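Local coordinates for protein cystathionine gamma-synthase (Xanthomonas oryzae pv. oryzae KACC 10331, PDB 6LD7) that probably uses pyridoxal 5'-phosphate to make cystathionine in methionine biosynthesis, as a member of the trans-sulfuration enzyme family, at residues Arg59-Arg65 with Asn238-Gly244; Leu188-Lys194 with Gln303-Gly308; Leu276-Met282 with Leu391-Glu395. The protein carries 1 engineered substitution. All blocks are in the same frame, centred on the assembly; numbering follows the deposited sequence.

Interaction 1: Arg59-Arg65 with Asn238-Gly244; sequences RSGNPTR and NALGLTG
R59 reaches across to N238 and R65 to G244, with T243 between them. CB of T243 sits over the centre of one face of the R65 guanidinium, 3.6 Å from CZ; CB of N62 approaches the opposite face nearer the rim. At its edge NH1 gives a nearly straight bond of 2.7 Å to O of G244 (164°), while NH2 bonds to the carbonyl of T58, so bonds at the edge and carbon on both faces fix the group's rotation. T243 has OG1 between its backbone N and carbonyl carbon (chi1 54°), and the hydroxyl donates to a lone pair of R59 O at 2.9 Å. R59 crosses N238 at about a right angle; its NH1 makes only a weak bond of 3.0 Å to OD1, with the two planes 34° apart. Its stronger hold is on a neighbouring subunit, where NE bonds to its lysine-pyridoxal phosphate side chain and NH2 to OH of Y112 of that subunit. The N62-capped start of helix 63-76 thus meets the end of helix 227-240, closed by G241 in a Schellman motif, and R59 belongs to the intersubunit cofactor site of this PLP-dependent fold.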
ATOM      1  N   ARG C  59      -6.680 -17.266   1.031  1.00 34.33           N
ATOM      2  CA  ARG C  59      -5.700 -18.223   0.461  1.00 37.00           C
ATOM      3  C   ARG C  59      -6.445 -18.913  -0.701  1.00 41.64           C
ATOM      4  O   ARG C  59      -5.844 -19.214  -1.733  1.00 38.70           O
ATOM      5  CB  ARG C  59      -5.161 -19.272   1.441  1.00 39.82           C
ATOM      6  CG  ARG C  59      -4.571 -20.476   0.691  1.00 40.38           C
ATOM      7  CD  ARG C  59      -3.717 -21.389   1.483  1.00 37.38           C
ATOM      8  NE  ARG C  59      -4.112 -21.510   2.885  1.00 38.06           N
ATOM      9  CZ  ARG C  59      -5.135 -22.262   3.328  1.00 43.22           C
ATOM     10  NH1 ARG C  59      -5.877 -22.894   2.440  1.00 40.84           N
ATOM     11  NH2 ARG C  59      -5.415 -22.387   4.638  1.00 38.26           N
ATOM     12  N   SER C  60      -7.753 -19.092  -0.549  1.00 38.77           N
ATOM     13  CA  SER C  60      -8.566 -19.963  -1.433  1.00 39.29           C
ATOM     14  C   SER C  60      -9.231 -19.136  -2.598  1.00 40.13           C
ATOM     15  O   SER C  60      -9.159 -19.586  -3.769  1.00 39.16           O
ATOM     16  CB  SER C  60      -9.469 -20.712  -0.478  1.00 41.11           C
ATOM     17  OG  SER C  60     -10.764 -20.593  -0.905  1.00 49.67           O
ATOM     18  N   GLY C  61      -9.702 -17.905  -2.333  1.00 34.66           N
ATOM     19  CA  GLY C  61     -10.446 -16.995  -3.230  1.00 31.15           C
ATOM     20  C   GLY C  61     -10.438 -15.570  -2.622  1.00 31.71           C
ATOM     21  O   GLY C  61     -10.621 -15.402  -1.379  1.00 31.69           O
ATOM     22  N   ASN C  62     -10.148 -14.546  -3.420  1.00 29.25           N
ATOM     23  CA  ASN C  62     -10.138 -13.117  -2.980  1.00 28.34           C
ATOM     24  C   ASN C  62     -10.556 -12.296  -4.179  1.00 28.99           C
ATOM     25  O   ASN C  62     -10.121 -12.612  -5.289  1.00 26.13           O
ATOM     26  CB  ASN C  62      -8.760 -12.709  -2.522  1.00 27.56           C
ATOM     27  CG  ASN C  62      -8.648 -11.241  -2.276  1.00 28.87           C
ATOM     28  OD1 ASN C  62      -8.513 -10.514  -3.266  1.00 28.04           O
ATOM     29  ND2 ASN C  62      -8.683 -10.846  -0.991  1.00 26.27           N
ATOM     30  N   PRO C  63     -11.500 -11.339  -4.023  1.00 30.84           N
ATOM     31  CA  PRO C  63     -12.038 -10.626  -5.185  1.00 30.26           C
ATOM     32  C   PRO C  63     -11.024  -9.758  -5.926  1.00 26.65           C
ATOM     33  O   PRO C  63     -11.150  -9.637  -7.146  1.00 27.89           O
ATOM     34  CB  PRO C  63     -13.175  -9.746  -4.647  1.00 31.06           C
ATOM     35  CG  PRO C  63     -12.971  -9.736  -3.185  1.00 32.25           C
ATOM     36  CD  PRO C  63     -12.181 -10.968  -2.777  1.00 31.79           C
ATOM     37  N   THR C  64     -10.081  -9.142  -5.242  1.00 27.23           N
ATOM     38  CA  THR C  64      -9.051  -8.302  -5.930  1.00 28.26           C
ATOM     39  C   THR C  64      -8.171  -9.208  -6.818  1.00 29.18           C
ATOM     40  O   THR C  64      -7.883  -8.864  -7.992  1.00 25.23           O
ATOM     41  CB  THR C  64      -8.228  -7.528  -4.907  1.00 28.83           C
ATOM     42  OG1 THR C  64      -9.175  -6.685  -4.222  1.00 25.54           O
ATOM     43  CG2 THR C  64      -7.105  -6.789  -5.608  1.00 29.58           C
ATOM     44  N   ARG C  65      -7.763 -10.354  -6.272  1.00 25.34           N
ATOM     45  CA  ARG C  65      -6.943 -11.334  -7.018  1.00 27.26           C
ATOM     46  C   ARG C  65      -7.738 -11.883  -8.246  1.00 27.94           C
ATOM     47  O   ARG C  65      -7.184 -11.987  -9.310  1.00 27.46           O
ATOM     48  CB  ARG C  65      -6.440 -12.425  -6.074  1.00 28.45           C
ATOM     49  CG  ARG C  65      -5.411 -13.315  -6.749  1.00 30.34           C
ATOM     50  CD  ARG C  65      -4.579 -14.147  -5.788  1.00 33.75           C
ATOM     51  NE  ARG C  65      -5.452 -15.035  -5.203  1.00 32.24           N
ATOM     52  CZ  ARG C  65      -5.671 -15.195  -3.883  1.00 33.10           C
ATOM     53  NH1 ARG C  65      -4.928 -14.701  -2.903  1.00 30.10           N
ATOM     54  NH2 ARG C  65      -6.638 -16.017  -3.587  1.00 36.43           N
ATOM     55  N   ASN C 238      -4.769 -23.449  -3.900  1.00 27.42           N
ATOM     56  CA  ASN C 238      -5.280 -23.344  -2.502  1.00 30.44           C
ATOM     57  C   ASN C 238      -4.528 -24.384  -1.638  1.00 30.39           C
ATOM     58  O   ASN C 238      -3.991 -24.036  -0.599  1.00 32.08           O
ATOM     59  CB  ASN C 238      -6.796 -23.498  -2.469  1.00 31.69           C
ATOM     60  CG  ASN C 238      -7.297 -23.540  -1.031  1.00 37.45           C
ATOM     61  OD1 ASN C 238      -7.070 -22.573  -0.329  1.00 34.24           O
ATOM     62  ND2 ASN C 238      -7.794 -24.690  -0.544  1.00 34.52           N
ATOM     63  N   ALA C 239      -4.462 -25.638  -2.073  1.00 27.92           N
ATOM     64  CA  ALA C 239      -3.909 -26.768  -1.292  1.00 28.73           C
ATOM     65  C   ALA C 239      -2.399 -26.586  -1.089  1.00 28.39           C
ATOM     66  O   ALA C 239      -1.924 -26.882  -0.017  1.00 26.91           O
ATOM     67  CB  ALA C 239      -4.144 -28.083  -1.986  1.00 28.00           C
ATOM     68  N   LEU C 240      -1.683 -26.067  -2.073  1.00 27.69           N
ATOM     69  CA  LEU C 240      -0.212 -25.875  -2.009  1.00 29.23           C
ATOM     70  C   LEU C 240       0.196 -24.537  -1.399  1.00 28.21           C
ATOM     71  O   LEU C 240       1.367 -24.351  -1.117  1.00 28.49           O
ATOM     72  CB  LEU C 240       0.371 -25.959  -3.409  1.00 28.79           C
ATOM     73  CG  LEU C 240       0.273 -27.331  -4.067  1.00 31.80           C
ATOM     74  CD1 LEU C 240       0.532 -27.160  -5.574  1.00 32.76           C
ATOM     75  CD2 LEU C 240       1.306 -28.261  -3.498  1.00 30.85           C
ATOM     76  N   GLY C 241      -0.752 -23.623  -1.277  1.00 27.43           N
ATOM     77  CA  GLY C 241      -0.492 -22.295  -0.707  1.00 27.87           C
ATOM     78  C   GLY C 241       0.259 -21.391  -1.651  1.00 29.21           C
ATOM     79  O   GLY C 241       1.060 -20.576  -1.117  1.00 29.04           O
ATOM     80  N   LEU C 242      -0.023 -21.462  -2.967  1.00 25.91           N
ATOM     81  CA  LEU C 242       0.773 -20.732  -3.984  1.00 27.96           C
ATOM     82  C   LEU C 242       0.101 -19.425  -4.418  1.00 29.48           C
ATOM     83  O   LEU C 242       0.715 -18.705  -5.242  1.00 29.73           O
ATOM     84  CB  LEU C 242       0.896 -21.622  -5.233  1.00 32.31           C
ATOM     85  CG  LEU C 242       1.863 -22.767  -5.106  1.00 36.89           C
ATOM     86  CD1 LEU C 242       1.802 -23.646  -6.360  1.00 34.38           C
ATOM     87  CD2 LEU C 242       3.248 -22.163  -4.903  1.00 43.19           C
ATOM     88  N   THR C 243      -1.136 -19.142  -4.007  1.00 27.75           N
ATOM     89  CA  THR C 243      -1.824 -17.886  -4.320  1.00 30.25           C
ATOM     90  C   THR C 243      -1.047 -16.656  -3.829  1.00 31.36           C
ATOM     91  O   THR C 243      -0.286 -16.734  -2.871  1.00 33.37           O
ATOM     92  CB  THR C 243      -3.259 -17.897  -3.824  1.00 29.70           C
ATOM     93  OG1 THR C 243      -3.208 -18.221  -2.435  1.00 33.18           O
ATOM     94  CG2 THR C 243      -4.068 -18.933  -4.558  1.00 30.86           C
ATOM     95  N   GLY C 244      -1.245 -15.565  -4.560  1.00 36.78           N
ATOM     96  CA  GLY C 244      -0.553 -14.285  -4.356  1.00 39.21           C
ATOM     97  C   GLY C 244      -1.326 -13.337  -3.395  1.00 36.24           C
ATOM     98  O   GLY C 244      -2.527 -13.490  -3.171  1.00 30.71           O
TER

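Interaction 2: Leu188-Lys194 with Gln303-Gly308; sequences LSPALQK and QQKGFG
Two loops meet here, 188-194 from between strands 180-184 and 202-206 of the seven-stranded sheet, and 303-308 from between helix 297-303 and strand 310-315 of the five-stranded one. The backbones are joined by one direct hydrogen bond, K305 N to L192 O at 2.7 Å (164°), with the donor tilted 26° from the carbonyl plane. The same oxygen receives a CA-H...O contact from Q304, whose CA is 3.2 Å away. A water extends the join, accepting from K194 N and donating to Q303 O. The two loops thus tie the large cofactor-binding domain of the fold to the smaller C-terminal one.

L188 and Q304 cross at about a right angle, the methyl CD1 of the leucine pressing on the amide carbon CD of Q304 at 3.4 Å. That amide is held by its own loop: NE2 is satisfied by G306 O at 3.0 Å, with the acceptor in the amide plane, while the L188 methyl lies against the amide. The 188-194 loop is shaped by an ST turn in which S189 OG accepts from A191 N and donates to L188 O.

L192, with CG beside its backbone N (chi1 -68°), spreads its two methyls along the glycines: CD2 comes 3.8 Å from G306 N and CD1 4.1 Å from G308 CA. The aliphatic part of K305 runs past A191, CD 3.7 Å from A191 O, and bends at chi3 to a terminus whose NZ is 5.5 Å from NZ of K194, which also has a long, weak ion pair with D197. Q303 turns its amide to T165 O and L167 N.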
ATOM      1  N   LEU C 188       6.249 -12.157 -24.457  1.00 26.80           N
ATOM      2  CA  LEU C 188       5.443 -11.287 -25.375  1.00 29.41           C
ATOM      3  C   LEU C 188       4.162 -10.751 -24.703  1.00 29.27           C
ATOM      4  O   LEU C 188       3.547  -9.775 -25.236  1.00 26.67           O
ATOM      5  CB  LEU C 188       5.021 -12.086 -26.625  1.00 29.04           C
ATOM      6  CG  LEU C 188       6.161 -12.429 -27.570  1.00 29.51           C
ATOM      7  CD1 LEU C 188       5.667 -13.336 -28.714  1.00 28.91           C
ATOM      8  CD2 LEU C 188       6.686 -11.127 -28.142  1.00 31.86           C
ATOM      9  N   SER C 189       3.661 -11.419 -23.674  1.00 28.47           N
ATOM     10  CA  SER C 189       2.398 -11.062 -22.989  1.00 27.45           C
ATOM     11  C   SER C 189       1.250 -11.437 -23.884  1.00 27.59           C
ATOM     12  O   SER C 189       1.387 -11.578 -25.093  1.00 29.38           O
ATOM     13  CB  SER C 189       2.335  -9.570 -22.611  1.00 27.58           C
ATOM     14  OG  SER C 189       1.739  -8.753 -23.647  1.00 27.67           O
ATOM     15  N   PRO C 190       0.039 -11.388 -23.322  1.00 29.60           N
ATOM     16  CA  PRO C 190      -1.153 -11.714 -24.072  1.00 26.64           C
ATOM     17  C   PRO C 190      -1.482 -10.696 -25.146  1.00 28.87           C
ATOM     18  O   PRO C 190      -2.223 -11.027 -26.062  1.00 30.78           O
ATOM     19  CB  PRO C 190      -2.265 -11.697 -23.046  1.00 30.75           C
ATOM     20  CG  PRO C 190      -1.541 -11.777 -21.699  1.00 31.23           C
ATOM     21  CD  PRO C 190      -0.229 -11.075 -21.897  1.00 29.61           C
ATOM     22  N   ALA C 191      -0.962  -9.485 -25.055  1.00 27.71           N
ATOM     23  CA  ALA C 191      -1.274  -8.486 -26.098  1.00 27.13           C
ATOM     24  C   ALA C 191      -0.582  -8.892 -27.413  1.00 29.43           C
ATOM     25  O   ALA C 191      -0.962  -8.358 -28.415  1.00 31.30           O
ATOM     26  CB  ALA C 191      -0.761  -7.135 -25.660  1.00 29.93           C
ATOM     27  N   LEU C 192       0.527  -9.623 -27.385  1.00 27.23           N
ATOM     28  CA  LEU C 192       1.352  -9.918 -28.600  1.00 28.01           C
ATOM     29  C   LEU C 192       1.274 -11.383 -29.081  1.00 28.14           C
ATOM     30  O   LEU C 192       1.652 -11.657 -30.213  1.00 27.19           O
ATOM     31  CB  LEU C 192       2.790  -9.479 -28.310  1.00 27.35           C
ATOM     32  CG  LEU C 192       2.997  -7.985 -28.187  1.00 27.33           C
ATOM     33  CD1 LEU C 192       4.464  -7.622 -28.009  1.00 26.64           C
ATOM     34  CD2 LEU C 192       2.351  -7.254 -29.367  1.00 29.87           C
ATOM     35  N   GLN C 193       0.708 -12.287 -28.293  1.00 27.72           N
ATOM     36  CA  GLN C 193       0.674 -13.720 -28.634  1.00 27.89           C
ATOM     37  C   GLN C 193      -0.377 -14.349 -27.750  1.00 26.03           C
ATOM     38  O   GLN C 193      -0.348 -14.126 -26.456  1.00 24.44           O
ATOM     39  CB  GLN C 193       2.071 -14.379 -28.482  1.00 25.85           C
ATOM     40  CG  GLN C 193       2.123 -15.823 -28.895  1.00 25.84           C
ATOM     41  CD  GLN C 193       3.524 -16.361 -28.744  1.00 28.34           C
ATOM     42  OE1 GLN C 193       4.019 -16.689 -27.595  1.00 29.66           O
ATOM     43  NE2 GLN C 193       4.169 -16.518 -29.893  1.00 20.61           N
ATOM     44  N   LYS C 194      -1.184 -15.162 -28.384  1.00 25.46           N
ATOM     45  CA  LYS C 194      -2.303 -15.886 -27.752  1.00 28.03           C
ATOM     46  C   LYS C 194      -2.217 -17.379 -28.025  1.00 29.00           C
ATOM     47  O   LYS C 194      -2.912 -17.933 -28.892  1.00 29.47           O
ATOM     48  CB  LYS C 194      -3.612 -15.303 -28.241  1.00 29.42           C
ATOM     49  CG  LYS C 194      -3.876 -13.876 -27.772  1.00 35.44           C
ATOM     50  CD  LYS C 194      -5.204 -13.292 -28.293  1.00 35.64           C
ATOM     51  CE  LYS C 194      -6.351 -14.165 -27.812  1.00 38.94           C
ATOM     52  NZ  LYS C 194      -7.650 -13.499 -28.069  1.00 42.89           N
ATOM     53  N   GLN C 303       2.555 -15.808 -36.084  1.00 29.77           N
ATOM     54  CA  GLN C 303       1.883 -16.260 -34.869  1.00 28.91           C
ATOM     55  C   GLN C 303       1.871 -15.181 -33.761  1.00 28.75           C
ATOM     56  O   GLN C 303       1.244 -15.433 -32.772  1.00 30.54           O
ATOM     57  CB  GLN C 303       2.462 -17.576 -34.404  1.00 31.54           C
ATOM     58  CG  GLN C 303       3.745 -17.496 -33.684  1.00 32.54           C
ATOM     59  CD  GLN C 303       4.266 -18.844 -33.218  1.00 31.44           C
ATOM     60  OE1 GLN C 303       3.855 -19.907 -33.653  1.00 27.31           O
ATOM     61  NE2 GLN C 303       5.354 -18.781 -32.485  1.00 28.35           N
ATOM     62  N   GLN C 304       2.554 -14.055 -33.934  1.00 27.51           N
ATOM     63  CA  GLN C 304       2.730 -12.958 -32.968  1.00 26.72           C
ATOM     64  C   GLN C 304       2.050 -11.703 -33.563  1.00 29.62           C
ATOM     65  O   GLN C 304       2.074 -11.581 -34.775  1.00 28.55           O
ATOM     66  CB  GLN C 304       4.212 -12.647 -32.645  1.00 25.15           C
ATOM     67  CG  GLN C 304       5.047 -13.841 -32.204  1.00 24.00           C
ATOM     68  CD  GLN C 304       6.513 -13.537 -31.985  1.00 24.49           C
ATOM     69  OE1 GLN C 304       7.275 -14.490 -31.792  1.00 25.93           O
ATOM     70  NE2 GLN C 304       6.937 -12.256 -32.020  1.00 21.91           N
ATOM     71  N   LYS C 305       1.506 -10.780 -32.748  1.00 27.52           N
ATOM     72  CA  LYS C 305       0.961  -9.506 -33.252  1.00 29.45           C
ATOM     73  C   LYS C 305       2.044  -8.445 -33.227  1.00 27.37           C
ATOM     74  O   LYS C 305       1.741  -7.345 -33.631  1.00 30.77           O
ATOM     75  CB  LYS C 305      -0.259  -9.073 -32.454  1.00 36.00           C
ATOM     76  CG  LYS C 305      -1.304 -10.188 -32.398  1.00 46.93           C
ATOM     77  CD  LYS C 305      -2.384 -10.076 -31.323  1.00 60.19           C
ATOM     78  CE  LYS C 305      -3.659  -9.474 -31.879  1.00 70.79           C
ATOM     79  NZ  LYS C 305      -4.810  -9.854 -31.034  1.00 80.99           N
ATOM     80  N   GLY C 306       3.276  -8.742 -32.792  1.00 24.33           N
ATOM     81  CA  GLY C 306       4.368  -7.772 -33.006  1.00 22.40           C
ATOM     82  C   GLY C 306       5.632  -8.492 -32.672  1.00 22.81           C
ATOM     83  O   GLY C 306       5.518  -9.651 -32.176  1.00 24.68           O
ATOM     84  N   PHE C 307       6.784  -7.888 -32.864  1.00 22.04           N
ATOM     85  CA  PHE C 307       8.059  -8.642 -32.655  1.00 24.17           C
ATOM     86  C   PHE C 307       8.579  -8.418 -31.225  1.00 26.12           C
ATOM     87  O   PHE C 307       9.605  -8.975 -30.894  1.00 28.31           O
ATOM     88  CB  PHE C 307       9.008  -8.157 -33.737  1.00 26.30           C
ATOM     89  CG  PHE C 307       8.556  -8.533 -35.115  1.00 26.98           C
ATOM     90  CD1 PHE C 307       8.490  -9.886 -35.453  1.00 31.19           C
ATOM     91  CD2 PHE C 307       8.263  -7.573 -36.075  1.00 30.09           C
ATOM     92  CE1 PHE C 307       8.143 -10.273 -36.734  1.00 28.77           C
ATOM     93  CE2 PHE C 307       7.890  -7.969 -37.356  1.00 29.68           C
ATOM     94  CZ  PHE C 307       7.802  -9.320 -37.663  1.00 29.41           C
ATOM     95  N   GLY C 308       8.014  -7.473 -30.459  1.00 27.36           N
ATOM     96  CA  GLY C 308       8.387  -7.326 -29.056  1.00 26.14           C
ATOM     97  C   GLY C 308       9.571  -6.447 -28.902  1.00 27.73           C
ATOM     98  O   GLY C 308       9.859  -5.625 -29.800  1.00 25.88           O
TER
HETATM   99  O   HOH W   1      -1.037 -15.030 -31.301  1.00 26.76           O

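Interaction 3: Leu276-Met282 with Leu391-Glu395; sequences LLDGHAM and LSRAE
Helix 259-277 gives out into a type II beta turn from L277 to H280, closed by H280 N to L277 O, and the chain then passes the side of helix 380-396, coming nearest where the CA atoms of M282 and L391 are 6.5 Å apart. Across this gap H280 and L391 come at each other from opposite directions. The methyl CD1 of L391 sits over the centre of the H280 imidazole face, 3.6 Å from the ring centroid and 12° off the normal, a CH-pi contact. The ring is held in that attitude from its edge: ND1 accepts from the backbone N of M282 at 2.9 Å in a nearly straight bond (175°), with the N close to the ring plane. CD1 also touches CD2 of L277 at 4.1 Å.

The other branch, CD2, packs against CB of M282. From there the methionine, folded at chi2 and chi3, brings its sulfur and methyl across onto the helix surface: SD is 3.9 Å from CB of E395, whose side chain it crosses at about a right angle, and CE is 3.7 Å from CB of A394. L315 of strand 310-315 and F325 of helix 319-327 also pack on L391. The result is the apolar seam of an alpha/beta layer, where the last long helix lies on the C-terminal sheet beside the entry to edge strand 283-287.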
ATOM      1  N   LEU C 276      19.816   0.201 -35.673  1.00 33.22           N
ATOM      2  CA  LEU C 276      21.203   0.705 -35.408  1.00 32.31           C
ATOM      3  C   LEU C 276      22.157  -0.496 -35.300  1.00 33.25           C
ATOM      4  O   LEU C 276      23.255  -0.463 -35.842  1.00 35.59           O
ATOM      5  CB  LEU C 276      21.203   1.473 -34.099  1.00 33.91           C
ATOM      6  CG  LEU C 276      22.585   1.780 -33.529  1.00 35.71           C
ATOM      7  CD1 LEU C 276      23.191   2.969 -34.319  1.00 35.00           C
ATOM      8  CD2 LEU C 276      22.493   2.116 -32.045  1.00 34.02           C
ATOM      9  N   LEU C 277      21.757  -1.567 -34.614  1.00 31.10           N
ATOM     10  CA  LEU C 277      22.711  -2.634 -34.229  1.00 30.19           C
ATOM     11  C   LEU C 277      22.943  -3.552 -35.443  1.00 31.44           C
ATOM     12  O   LEU C 277      24.046  -4.009 -35.635  1.00 31.87           O
ATOM     13  CB  LEU C 277      22.184  -3.450 -33.048  1.00 30.67           C
ATOM     14  CG  LEU C 277      22.053  -2.698 -31.733  1.00 32.56           C
ATOM     15  CD1 LEU C 277      21.532  -3.640 -30.690  1.00 36.06           C
ATOM     16  CD2 LEU C 277      23.366  -2.073 -31.272  1.00 37.71           C
ATOM     17  N   ASP C 278      21.949  -3.811 -36.247  1.00 32.10           N
ATOM     18  CA  ASP C 278      22.097  -4.798 -37.333  1.00 37.95           C
ATOM     19  C   ASP C 278      23.033  -4.249 -38.434  1.00 37.49           C
ATOM     20  O   ASP C 278      22.685  -3.262 -39.042  1.00 35.47           O
ATOM     21  CB  ASP C 278      20.749  -5.111 -37.966  1.00 35.74           C
ATOM     22  CG  ASP C 278      20.822  -6.214 -39.015  1.00 38.37           C
ATOM     23  OD1 ASP C 278      21.533  -7.216 -38.805  1.00 37.64           O
ATOM     24  OD2 ASP C 278      20.090  -6.119 -39.980  1.00 40.06           O
ATOM     25  N   GLY C 279      24.131  -4.932 -38.699  1.00 39.99           N
ATOM     26  CA  GLY C 279      25.173  -4.485 -39.639  1.00 44.59           C
ATOM     27  C   GLY C 279      26.072  -3.384 -39.074  1.00 47.16           C
ATOM     28  O   GLY C 279      26.911  -2.983 -39.782  1.00 49.07           O
ATOM     29  N   HIS C 280      25.960  -2.898 -37.835  1.00 44.45           N
ATOM     30  CA  HIS C 280      26.965  -1.959 -37.286  1.00 38.67           C
ATOM     31  C   HIS C 280      28.302  -2.709 -37.237  1.00 41.21           C
ATOM     32  O   HIS C 280      28.335  -3.925 -36.940  1.00 39.23           O
ATOM     33  CB  HIS C 280      26.528  -1.418 -35.933  1.00 43.35           C
ATOM     34  CG  HIS C 280      27.404  -0.362 -35.369  1.00 42.14           C
ATOM     35  ND1 HIS C 280      28.665  -0.661 -34.890  1.00 40.09           N
ATOM     36  CD2 HIS C 280      27.208   0.974 -35.190  1.00 38.74           C
ATOM     37  CE1 HIS C 280      29.216   0.440 -34.414  1.00 39.38           C
ATOM     38  NE2 HIS C 280      28.356   1.462 -34.611  1.00 42.94           N
ATOM     39  N   ALA C 281      29.395  -2.005 -37.456  1.00 36.26           N
ATOM     40  CA  ALA C 281      30.735  -2.620 -37.534  1.00 42.62           C
ATOM     41  C   ALA C 281      31.096  -3.301 -36.213  1.00 39.50           C
ATOM     42  O   ALA C 281      31.858  -4.192 -36.245  1.00 40.38           O
ATOM     43  CB  ALA C 281      31.759  -1.533 -37.920  1.00 40.78           C
ATOM     44  N   MET C 282      30.623  -2.849 -35.059  1.00 39.99           N
ATOM     45  CA  MET C 282      31.070  -3.433 -33.771  1.00 37.38           C
ATOM     46  C   MET C 282      30.175  -4.618 -33.380  1.00 37.52           C
ATOM     47  O   MET C 282      30.387  -5.176 -32.320  1.00 38.27           O
ATOM     48  CB  MET C 282      31.037  -2.351 -32.688  1.00 38.78           C
ATOM     49  CG  MET C 282      32.205  -1.370 -32.780  1.00 40.86           C
ATOM     50  SD  MET C 282      33.757  -2.321 -32.599  1.00 41.83           S
ATOM     51  CE  MET C 282      33.644  -2.943 -30.925  1.00 46.01           C
ATOM     52  N   LEU C 391      28.905   1.702 -28.192  1.00 34.32           N
ATOM     53  CA  LEU C 391      29.592   1.003 -29.310  1.00 36.73           C
ATOM     54  C   LEU C 391      30.951   1.688 -29.594  1.00 41.18           C
ATOM     55  O   LEU C 391      31.950   1.016 -29.893  1.00 36.55           O
ATOM     56  CB  LEU C 391      28.662   1.091 -30.510  1.00 36.02           C
ATOM     57  CG  LEU C 391      27.427   0.187 -30.440  1.00 34.56           C
ATOM     58  CD1 LEU C 391      26.539   0.443 -31.639  1.00 35.63           C
ATOM     59  CD2 LEU C 391      27.812  -1.276 -30.370  1.00 36.55           C
ATOM     60  N   SER C 392      30.996   2.997 -29.385  1.00 39.90           N
ATOM     61  CA  SER C 392      32.213   3.830 -29.516  1.00 44.10           C
ATOM     62  C   SER C 392      33.253   3.534 -28.417  1.00 44.96           C
ATOM     63  O   SER C 392      34.421   3.265 -28.746  1.00 42.79           O
ATOM     64  CB  SER C 392      31.752   5.241 -29.528  1.00 46.51           C
ATOM     65  OG  SER C 392      32.852   6.052 -29.618  1.00 51.29           O
ATOM     66  N   ARG C 393      32.849   3.473 -27.152  1.00 43.65           N
ATOM     67  CA  ARG C 393      33.765   3.009 -26.084  1.00 41.32           C
ATOM     68  C   ARG C 393      34.310   1.621 -26.394  1.00 41.90           C
ATOM     69  O   ARG C 393      35.575   1.414 -26.186  1.00 41.49           O
ATOM     70  CB  ARG C 393      33.112   2.857 -24.729  1.00 41.55           C
ATOM     71  CG  ARG C 393      32.821   4.143 -23.973  1.00 41.48           C
ATOM     72  CD  ARG C 393      32.096   3.604 -22.693  1.00 46.57           C
ATOM     73  NE  ARG C 393      31.023   4.483 -22.802  1.00 51.89           N
ATOM     74  CZ  ARG C 393      29.733   4.363 -22.836  1.00 41.50           C
ATOM     75  NH1 ARG C 393      29.004   3.316 -22.569  1.00 40.78           N
ATOM     76  NH2 ARG C 393      29.179   5.499 -23.145  1.00 42.28           N
ATOM     77  N   ALA C 394      33.448   0.700 -26.820  1.00 39.40           N
ATOM     78  CA  ALA C 394      33.872  -0.678 -27.172  1.00 39.67           C
ATOM     79  C   ALA C 394      34.910  -0.651 -28.313  1.00 39.46           C
ATOM     80  O   ALA C 394      35.864  -1.387 -28.254  1.00 43.99           O
ATOM     81  CB  ALA C 394      32.698  -1.531 -27.609  1.00 36.91           C
ATOM     82  N   GLU C 395      34.652   0.070 -29.387  1.00 41.82           N
ATOM     83  CA  GLU C 395      35.549   0.212 -30.540  1.00 47.75           C
ATOM     84  C   GLU C 395      36.954   0.669 -30.069  1.00 49.13           C
ATOM     85  O   GLU C 395      37.926   0.065 -30.521  1.00 44.85           O
ATOM     86  CB  GLU C 395      34.984   1.212 -31.533  1.00 53.57           C
ATOM     87  CG  GLU C 395      35.911   1.458 -32.709  1.00 65.10           C
ATOM     88  CD  GLU C 395      35.262   2.168 -33.884  1.00 69.40           C
ATOM     89  OE1 GLU C 395      35.944   2.336 -34.894  1.00 86.95           O
ATOM     90  OE2 GLU C 395      34.086   2.551 -33.793  1.00 78.94           O
TER

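How the interactions relate
From the N terminus, interaction 1 opens at 59-65 and closes at 238-244, enclosing all seven strands of the larger sheet. Interaction 2 starts inside that span, at 188-194, and ends beyond it at 303-308, so the two cross. Interaction 3 opens at 276-282, before interaction 2 has closed, and ends at 391-395 in the last long helix; these two cross as well, while 1 and 3 follow in series. Interaction 2 lies between the others, its centre about 28 Å from the centre of each. Interactions 1 and 3 fall on opposite sides of the chain's centre, one at the subunit interface, the other within the C-terminal domain, and interaction 2 bridges the two sheets.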